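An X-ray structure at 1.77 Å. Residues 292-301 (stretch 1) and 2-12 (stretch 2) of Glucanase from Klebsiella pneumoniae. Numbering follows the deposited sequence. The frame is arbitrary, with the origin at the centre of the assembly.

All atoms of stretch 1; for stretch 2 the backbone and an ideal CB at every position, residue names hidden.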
ATOM      1  N   ASP A 292      -9.792  -5.092  13.307  1.00 20.00           N
ATOM      2  CA  ASP A 292     -10.636  -4.808  12.156  1.00 16.15           C
ATOM      3  C   ASP A 292      -9.914  -5.271  10.890  1.00 16.51           C
ATOM      4  O   ASP A 292      -8.820  -5.837  10.962  1.00 15.31           O
ATOM      5  CB  ASP A 292     -11.029  -3.324  12.109  1.00 19.81           C
ATOM      6  CG  ASP A 292      -9.831  -2.359  12.073  1.00 22.51           C
ATOM      7  OD1 ASP A 292      -8.657  -2.776  11.974  1.00 18.70           O
ATOM      8  OD2 ASP A 292     -10.090  -1.137  12.135  1.00 29.94           O
ATOM      9  N   TYR A 293     -10.528  -5.043   9.717  1.00 15.03           N
ATOM     10  CA  TYR A 293      -9.909  -5.448   8.450  1.00 16.71           C
ATOM     11  C   TYR A 293      -8.500  -4.886   8.335  1.00 16.17           C
ATOM     12  O   TYR A 293      -7.552  -5.593   7.971  1.00 15.34           O
ATOM     13  CB  TYR A 293     -10.739  -4.982   7.236  1.00 17.08           C
ATOM     14  CG  TYR A 293      -9.856  -4.652   6.030  1.00 18.95           C
ATOM     15  CD1 TYR A 293      -9.367  -5.657   5.186  1.00 19.06           C
ATOM     16  CD2 TYR A 293      -9.479  -3.338   5.756  1.00 20.22           C
ATOM     17  CE1 TYR A 293      -8.527  -5.349   4.103  1.00 17.01           C
ATOM     18  CE2 TYR A 293      -8.638  -3.022   4.683  1.00 17.47           C
ATOM     19  CZ  TYR A 293      -8.167  -4.032   3.861  1.00 23.75           C
ATOM     20  OH  TYR A 293      -7.335  -3.702   2.804  1.00 18.67           O
ATOM     21  N   TYR A 294      -8.362  -3.601   8.648  1.00 13.95           N
ATOM     22  CA  TYR A 294      -7.105  -2.892   8.471  1.00 14.52           C
ATOM     23  C   TYR A 294      -6.007  -3.470   9.355  1.00 13.67           C
ATOM     24  O   TYR A 294      -4.886  -3.716   8.893  1.00 13.15           O
ATOM     25  CB  TYR A 294      -7.359  -1.417   8.780  1.00 16.47           C
ATOM     26  CG  TYR A 294      -6.157  -0.530   8.724  1.00 26.13           C
ATOM     27  CD1 TYR A 294      -5.763   0.046   7.540  1.00 26.70           C
ATOM     28  CD2 TYR A 294      -5.434  -0.246   9.869  1.00 24.86           C
ATOM     29  CE1 TYR A 294      -4.667   0.869   7.492  1.00 23.87           C
ATOM     30  CE2 TYR A 294      -4.342   0.565   9.828  1.00 22.97           C
ATOM     31  CZ  TYR A 294      -3.956   1.120   8.632  1.00 17.10           C
ATOM     32  OH  TYR A 294      -2.848   1.941   8.603  1.00 24.60           O
ATOM     33  N   SER A 295      -6.312  -3.686  10.641  1.00 10.88           N
ATOM     34  CA  SER A 295      -5.320  -4.223  11.569  1.00 14.03           C
ATOM     35  C   SER A 295      -4.953  -5.652  11.200  1.00 11.72           C
ATOM     36  O   SER A 295      -3.770  -6.006  11.172  1.00 11.81           O
ATOM     37  CB  SER A 295      -5.846  -4.160  13.009  1.00 11.45           C
ATOM     38  OG  SER A 295      -4.936  -4.769  13.931  1.00 12.63           O
ATOM     39  N   ALA A 296      -5.956  -6.476  10.890  1.00 11.72           N
ATOM     40  CA  ALA A 296      -5.694  -7.861  10.502  1.00 12.00           C
ATOM     41  C   ALA A 296      -4.801  -7.936   9.271  1.00 12.80           C
ATOM     42  O   ALA A 296      -3.914  -8.794   9.188  1.00 12.84           O
ATOM     43  CB  ALA A 296      -7.015  -8.587  10.242  1.00 14.66           C
ATOM     44  N   SER A 297      -5.020  -7.044   8.303  1.00 11.46           N
ATOM     45  CA  SER A 297      -4.204  -7.038   7.094  1.00 11.29           C
ATOM     46  C   SER A 297      -2.759  -6.661   7.411  1.00 11.72           C
ATOM     47  O   SER A 297      -1.820  -7.336   6.979  1.00 11.78           O
ATOM     48  CB  SER A 297      -4.798  -6.070   6.066  1.00 14.37           C
ATOM     49  OG  SER A 297      -6.142  -6.393   5.751  1.00 17.23           O
ATOM     50  N   LEU A 298      -2.566  -5.578   8.168  1.00 11.47           N
ATOM     51  CA  LEU A 298      -1.214  -5.125   8.486  1.00 10.27           C
ATOM     52  C   LEU A 298      -0.443  -6.169   9.278  1.00 11.37           C
ATOM     53  O   LEU A 298       0.756  -6.363   9.054  1.00 11.22           O
ATOM     54  CB  LEU A 298      -1.270  -3.809   9.268  1.00  9.74           C
ATOM     55  CG  LEU A 298      -1.491  -2.517   8.489  1.00 14.26           C
ATOM     56  CD1 LEU A 298      -1.427  -1.341   9.465  1.00 13.43           C
ATOM     57  CD2 LEU A 298      -0.452  -2.350   7.401  1.00 14.08           C
ATOM     58  N   LYS A 299      -1.103  -6.831  10.233  1.00  9.35           N
ATOM     59  CA  LYS A 299      -0.422  -7.870  10.996  1.00  9.46           C
ATOM     60  C   LYS A 299       0.206  -8.904  10.073  1.00 12.03           C
ATOM     61  O   LYS A 299       1.346  -9.329  10.285  1.00 12.99           O
ATOM     62  CB  LYS A 299      -1.398  -8.555  11.949  1.00 10.74           C
ATOM     63  CG  LYS A 299      -1.744  -7.758  13.196  1.00 13.00           C
ATOM     64  CD  LYS A 299      -2.571  -8.636  14.116  1.00 13.83           C
ATOM     65  CE  LYS A 299      -2.762  -8.011  15.495  1.00 16.13           C
ATOM     66  NZ  LYS A 299      -3.553  -8.940  16.378  1.00 17.84           N
ATOM     67  N   GLN A 300      -0.526  -9.311   9.043  1.00 11.10           N
ATOM     68  CA  GLN A 300      -0.028 -10.366   8.175  1.00 12.81           C
ATOM     69  C   GLN A 300       0.958  -9.843   7.143  1.00 11.44           C
ATOM     70  O   GLN A 300       1.862 -10.580   6.740  1.00 11.86           O
ATOM     71  CB  GLN A 300      -1.187 -11.055   7.476  1.00 13.73           C
ATOM     72  CG  GLN A 300      -2.068 -11.843   8.414  1.00 16.46           C
ATOM     73  CD  GLN A 300      -3.317 -12.279   7.716  1.00 13.83           C
ATOM     74  OE1 GLN A 300      -3.366 -13.365   7.134  1.00 15.83           O
ATOM     75  NE2 GLN A 300      -4.330 -11.428   7.740  1.00 14.36           N
ATOM     76  N   LEU A 301       0.781  -8.599   6.686  1.00 12.62           N
ATOM     77  CA  LEU A 301       1.738  -8.012   5.754  1.00 12.28           C
ATOM     78  C   LEU A 301       3.090  -7.801   6.421  1.00 13.62           C
ATOM     79  O   LEU A 301       4.141  -7.977   5.787  1.00 11.04           O
ATOM     80  CB  LEU A 301       1.200  -6.692   5.221  1.00 12.11           C
ATOM     81  CG  LEU A 301      -0.042  -6.766   4.339  1.00  9.58           C
ATOM     82  CD1 LEU A 301      -0.616  -5.375   4.161  1.00 11.51           C
ATOM     83  CD2 LEU A 301       0.301  -7.400   2.990  1.00 14.34           C
ATOM     84  N   UNK A   2      -3.157 -20.335  10.622  1.00 33.90           N
ATOM     85  CA  UNK A   2      -4.414 -20.027  11.290  1.00 30.89           C
ATOM     86  C   UNK A   2      -4.814 -18.574  11.072  1.00 21.06           C
ATOM     87  O   UNK A   2      -5.992 -18.291  10.842  1.00 21.55           O
ATOM     88  CB  UNK A   2      -4.306 -20.324  12.787  1.00 30.89           C
ATOM     89  N   UNK A   3      -3.854 -17.642  11.118  1.00 22.11           N
ATOM     90  CA  UNK A   3      -4.182 -16.231  10.908  1.00 17.79           C
ATOM     91  C   UNK A   3      -4.907 -16.032   9.583  1.00 15.78           C
ATOM     92  O   UNK A   3      -5.952 -15.371   9.517  1.00 13.29           O
ATOM     93  CB  UNK A   3      -2.915 -15.375  10.947  1.00 17.79           C
ATOM     94  N   UNK A   4      -4.388 -16.647   8.519  1.00 17.54           N
ATOM     95  CA  UNK A   4      -4.987 -16.510   7.196  1.00 16.21           C
ATOM     96  C   UNK A   4      -6.382 -17.125   7.144  1.00 14.75           C
ATOM     97  O   UNK A   4      -7.298 -16.545   6.553  1.00 14.24           O
ATOM     98  CB  UNK A   4      -4.090 -17.160   6.141  1.00 16.21           C
ATOM     99  N   UNK A   5      -6.568 -18.306   7.745  1.00 17.46           N
ATOM    100  CA  UNK A   5      -7.906 -18.892   7.788  1.00 18.91           C
ATOM    101  C   UNK A   5      -8.881 -17.990   8.536  1.00 15.84           C
ATOM    102  O   UNK A   5     -10.016 -17.779   8.088  1.00 15.20           O
ATOM    103  CB  UNK A   5      -7.861 -20.273   8.445  1.00 18.91           C
ATOM    104  N   UNK A   6      -8.452 -17.434   9.672  1.00 16.53           N
ATOM    105  CA  UNK A   6      -9.327 -16.536  10.421  1.00 16.28           C
ATOM    106  C   UNK A   6      -9.626 -15.269   9.626  1.00 18.04           C
ATOM    107  O   UNK A   6     -10.738 -14.735   9.686  1.00 17.89           O
ATOM    108  CB  UNK A   6      -8.693 -16.175  11.766  1.00 16.28           C
ATOM    109  N   UNK A   7      -8.648 -14.786   8.861  1.00 15.12           N
ATOM    110  CA  UNK A   7      -8.845 -13.609   8.018  1.00 13.96           C
ATOM    111  C   UNK A   7      -9.907 -13.861   6.959  1.00 13.27           C
ATOM    112  O   UNK A   7     -10.778 -13.016   6.719  1.00 13.09           O
ATOM    113  CB  UNK A   7      -7.529 -13.203   7.352  1.00 13.96           C
ATOM    114  N   UNK A   8      -9.833 -15.013   6.284  1.00 13.84           N
ATOM    115  CA  UNK A   8     -10.842 -15.334   5.280  1.00 13.77           C
ATOM    116  C   UNK A   8     -12.213 -15.487   5.919  1.00 14.11           C
ATOM    117  O   UNK A   8     -13.222 -15.072   5.341  1.00 15.98           O
ATOM    118  CB  UNK A   8     -10.464 -16.613   4.530  1.00 13.77           C
ATOM    119  N   UNK A   9     -12.265 -16.095   7.106  1.00 15.35           N
ATOM    120  CA  UNK A   9     -13.546 -16.335   7.767  1.00 16.62           C
ATOM    121  C   UNK A   9     -14.228 -15.027   8.132  1.00 18.89           C
ATOM    122  O   UNK A   9     -15.457 -14.910   8.044  1.00 20.60           O
ATOM    123  CB  UNK A   9     -13.350 -17.191   9.020  1.00 16.62           C
ATOM    124  N   UNK A  10     -13.447 -14.027   8.529  1.00 18.61           N
ATOM    125  CA  UNK A  10     -14.022 -12.759   8.941  1.00 21.51           C
ATOM    126  C   UNK A  10     -14.233 -11.791   7.791  1.00 21.33           C
ATOM    127  O   UNK A  10     -15.209 -11.037   7.808  1.00 17.74           O
ATOM    128  CB  UNK A  10     -13.126 -12.107   9.996  1.00 21.51           C
ATOM    129  N   UNK A  11     -13.369 -11.805   6.773  1.00 16.32           N
ATOM    130  CA  UNK A  11     -13.366 -10.733   5.793  1.00 15.33           C
ATOM    131  C   UNK A  11     -13.551 -11.159   4.343  1.00 15.19           C
ATOM    132  O   UNK A  11     -13.771 -10.289   3.496  1.00 14.82           O
ATOM    133  CB  UNK A  11     -12.049  -9.963   5.911  1.00 15.33           C
ATOM    134  N   UNK A  12     -13.470 -12.441   4.012  1.00 15.50           N
ATOM    135  CA  UNK A  12     -13.611 -12.852   2.620  1.00 15.29           C
ATOM    136  C   UNK A  12     -14.993 -13.453   2.377  1.00 18.14           C
ATOM    137  O   UNK A  12     -15.401 -14.388   3.072  1.00 17.36           O
ATOM    138  CB  UNK A  12     -12.520 -13.857   2.244  1.00 15.29           C
TER

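Two helices, 293-301 and 2-11, run nearly antiparallel at 156°, their axes 10.9 Å apart at closest approach. Side chains of very different size meet across the contact, so each position has to be read against what lies across from it.

Position 2 has no atom of stretch 1 within 5.5 Å of its ideal CB; the contact sets no rule here, and many residues would serve. It is Thr-2, which makes no contact.

Position 3 points toward stretch 1, and its ideal CB lies 4.3 Å from Gln-300 OE1. A small residue suits a CB already this near, though the neighbouring space might accept something larger. The deposited Ala-3 stops at the methyl group, with CB 4.4 Å from Gln-300 OE1.

At position 4 the CA-to-CB bond runs sideways, and the ideal CB is 4.0 Å from Gln-300 OE1. A side chain leaving here can skirt the amide rather than meet it, so large apolar or aromatic groups are plausible. Trp-4 does this with chi1 at t: its ring edge passes the amide, CE3 lying 3.9 Å from Gln-300 OE1.

Position 5 points away, so stretch 1 sets no preference; at position 6 no atom of stretch 1 comes within 5.5 Å of the ideal CB. Most helix-compatible residues would serve at both. They hold Glu-5 and Arg-6, neither touching stretch 1.

Position 7 is the most informative. CA-to-CB points toward stretch 1, the ideal CB is 3.7 Å from Gln-300 NE2 and 5.5 Å from Ala-296 CB, and a groove leads past the small Ala-296 toward the hydroxyl of Ser-297. Leucine, methionine or phenylalanine could fill part of it, but a long flat group with a polar tip would use it fully. Tyr-7, chi1 t, fits as a knob among Tyr-293, Ala-296, Ser-297 and Gln-300. Gln-300 NE2 lies over one ring face, 3.2 Å from Tyr-7 CD1; its hydrogen bond goes to Ala-296 O at 3.0 Å. Ala-296 CB packs at the ring edge, 3.8 Å from Tyr-7 CD1. Tyr-7 OH donates to Ser-297 OG at 2.8 Å, and Ser-297 OG in turn donates to Tyr-293 O at 2.7 Å, a relay that ends on the helix backbone.

Positions 8 and 9 have no atom of stretch 1 within 5.5 Å of their ideal CB atoms, so residues small or long, polar or not, would suit. Lys-8 pairs with Glu-5 in a salt bridge, Lys-8 NZ to Glu-5 OE2 at 3.2 Å; Ala-9 makes no contact.

Position 10 points toward stretch 1 but begins beyond 5.5 Å, so only a long side chain could arrive. Arg-10 reaches the start of the other helix, its NH2 4.4 Å from Asp-292 CA.

Position 11 also points toward stretch 1, its ideal CB 5.1 Å from Tyr-293 CD1. The space favours a broad apolar group, aromatic or a large aliphatic. In Phe-11, chi1 m, the ring turns a face to Tyr-293 CA, which lies 3.9 Å from the centroid of the Phe-11 ring in a CH-pi contact, while Phe-11 CE2 meets Ala-296 CB at 3.7 Å.

Position 12 leaves helical angles and has no nearby partner in stretch 1, which therefore sets no preference; it is Met-12.

Stretch 2 (2-12) TAWERYKARFM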
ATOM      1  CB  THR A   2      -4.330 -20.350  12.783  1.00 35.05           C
ATOM      2  OG1 THR A   2      -4.049 -21.744  12.956  1.00 48.14           O
ATOM      3  CG2 THR A   2      -5.652 -20.041  13.467  1.00 25.34           C
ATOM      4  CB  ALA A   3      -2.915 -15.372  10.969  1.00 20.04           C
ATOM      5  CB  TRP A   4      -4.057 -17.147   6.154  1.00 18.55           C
ATOM      6  CG  TRP A   4      -4.656 -17.308   4.792  1.00 15.38           C
ATOM      7  CD1 TRP A   4      -4.922 -18.486   4.150  1.00 15.60           C
ATOM      8  CD2 TRP A   4      -5.053 -16.267   3.900  1.00 14.30           C
ATOM      9  NE1 TRP A   4      -5.469 -18.242   2.914  1.00 13.29           N
ATOM     10  CE2 TRP A   4      -5.564 -16.887   2.735  1.00 14.44           C
ATOM     11  CE3 TRP A   4      -5.042 -14.868   3.971  1.00 13.72           C
ATOM     12  CZ2 TRP A   4      -6.050 -16.161   1.653  1.00 13.82           C
ATOM     13  CZ3 TRP A   4      -5.525 -14.152   2.895  1.00 14.09           C
ATOM     14  CH2 TRP A   4      -6.017 -14.796   1.748  1.00 13.68           C
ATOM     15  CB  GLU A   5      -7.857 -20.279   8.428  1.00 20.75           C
ATOM     16  CG  GLU A   5      -7.130 -21.308   7.585  1.00 29.04           C
ATOM     17  CD  GLU A   5      -7.822 -21.553   6.261  1.00 30.74           C
ATOM     18  OE1 GLU A   5      -9.074 -21.568   6.236  1.00 33.50           O
ATOM     19  OE2 GLU A   5      -7.118 -21.725   5.244  1.00 36.47           O
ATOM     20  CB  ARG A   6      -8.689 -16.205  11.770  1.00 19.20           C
ATOM     21  CG  ARG A   6      -9.590 -15.453  12.713  1.00 27.04           C
ATOM     22  CD  ARG A   6     -10.950 -16.131  12.834  1.00 31.70           C
ATOM     23  NE  ARG A   6     -11.836 -15.426  13.760  1.00 36.40           N
ATOM     24  CZ  ARG A   6     -13.134 -15.684  13.891  1.00 41.93           C
ATOM     25  NH1 ARG A   6     -13.700 -16.627  13.147  1.00 40.53           N
ATOM     26  NH2 ARG A   6     -13.868 -14.995  14.759  1.00 41.91           N
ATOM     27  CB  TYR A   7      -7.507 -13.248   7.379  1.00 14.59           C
ATOM     28  CG  TYR A   7      -7.444 -11.993   6.534  1.00 15.08           C
ATOM     29  CD1 TYR A   7      -7.361 -10.732   7.125  1.00 15.24           C
ATOM     30  CD2 TYR A   7      -7.384 -12.076   5.148  1.00 14.08           C
ATOM     31  CE1 TYR A   7      -7.258  -9.585   6.350  1.00 15.95           C
ATOM     32  CE2 TYR A   7      -7.282 -10.941   4.368  1.00 16.48           C
ATOM     33  CZ  TYR A   7      -7.217  -9.697   4.971  1.00 17.41           C
ATOM     34  OH  TYR A   7      -7.100  -8.571   4.185  1.00 16.93           O
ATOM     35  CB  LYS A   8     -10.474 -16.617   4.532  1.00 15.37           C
ATOM     36  CG  LYS A   8      -9.264 -16.508   3.621  1.00 14.71           C
ATOM     37  CD  LYS A   8      -9.082 -17.791   2.793  1.00 18.22           C
ATOM     38  CE  LYS A   8      -8.864 -19.003   3.689  1.00 19.48           C
ATOM     39  NZ  LYS A   8      -8.640 -20.252   2.903  1.00 17.39           N
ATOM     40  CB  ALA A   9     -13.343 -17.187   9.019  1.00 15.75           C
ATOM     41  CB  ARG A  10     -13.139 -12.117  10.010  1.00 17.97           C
ATOM     42  CG  ARG A  10     -13.225 -12.875  11.320  1.00 30.29           C
ATOM     43  CD  ARG A  10     -12.759 -12.041  12.479  1.00 29.38           C
ATOM     44  NE  ARG A  10     -13.226 -10.655  12.422  1.00 22.61           N
ATOM     45  CZ  ARG A  10     -12.556  -9.658  12.983  1.00 21.55           C
ATOM     46  NH1 ARG A  10     -11.422  -9.921  13.613  1.00 19.39           N
ATOM     47  NH2 ARG A  10     -13.006  -8.414  12.915  1.00 23.69           N
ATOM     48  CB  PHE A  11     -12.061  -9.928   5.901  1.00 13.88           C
ATOM     49  CG  PHE A  11     -11.763  -9.463   7.287  1.00 15.26           C
ATOM     50  CD1 PHE A  11     -12.573  -8.512   7.899  1.00 14.66           C
ATOM     51  CD2 PHE A  11     -10.702  -9.996   8.000  1.00 14.43           C
ATOM     52  CE1 PHE A  11     -12.308  -8.083   9.190  1.00 16.52           C
ATOM     53  CE2 PHE A  11     -10.432  -9.570   9.287  1.00 19.17           C
ATOM     54  CZ  PHE A  11     -11.241  -8.601   9.881  1.00 17.76           C
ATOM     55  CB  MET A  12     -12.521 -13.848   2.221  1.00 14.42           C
ATOM     56  CG  MET A  12     -12.532 -14.165   0.736  1.00 14.31           C
ATOM     57  SD  MET A  12     -11.222 -15.332   0.281  1.00 17.10           S
ATOM     58  CE  MET A  12     -11.619 -15.589  -1.447  1.00 15.73           C
TER
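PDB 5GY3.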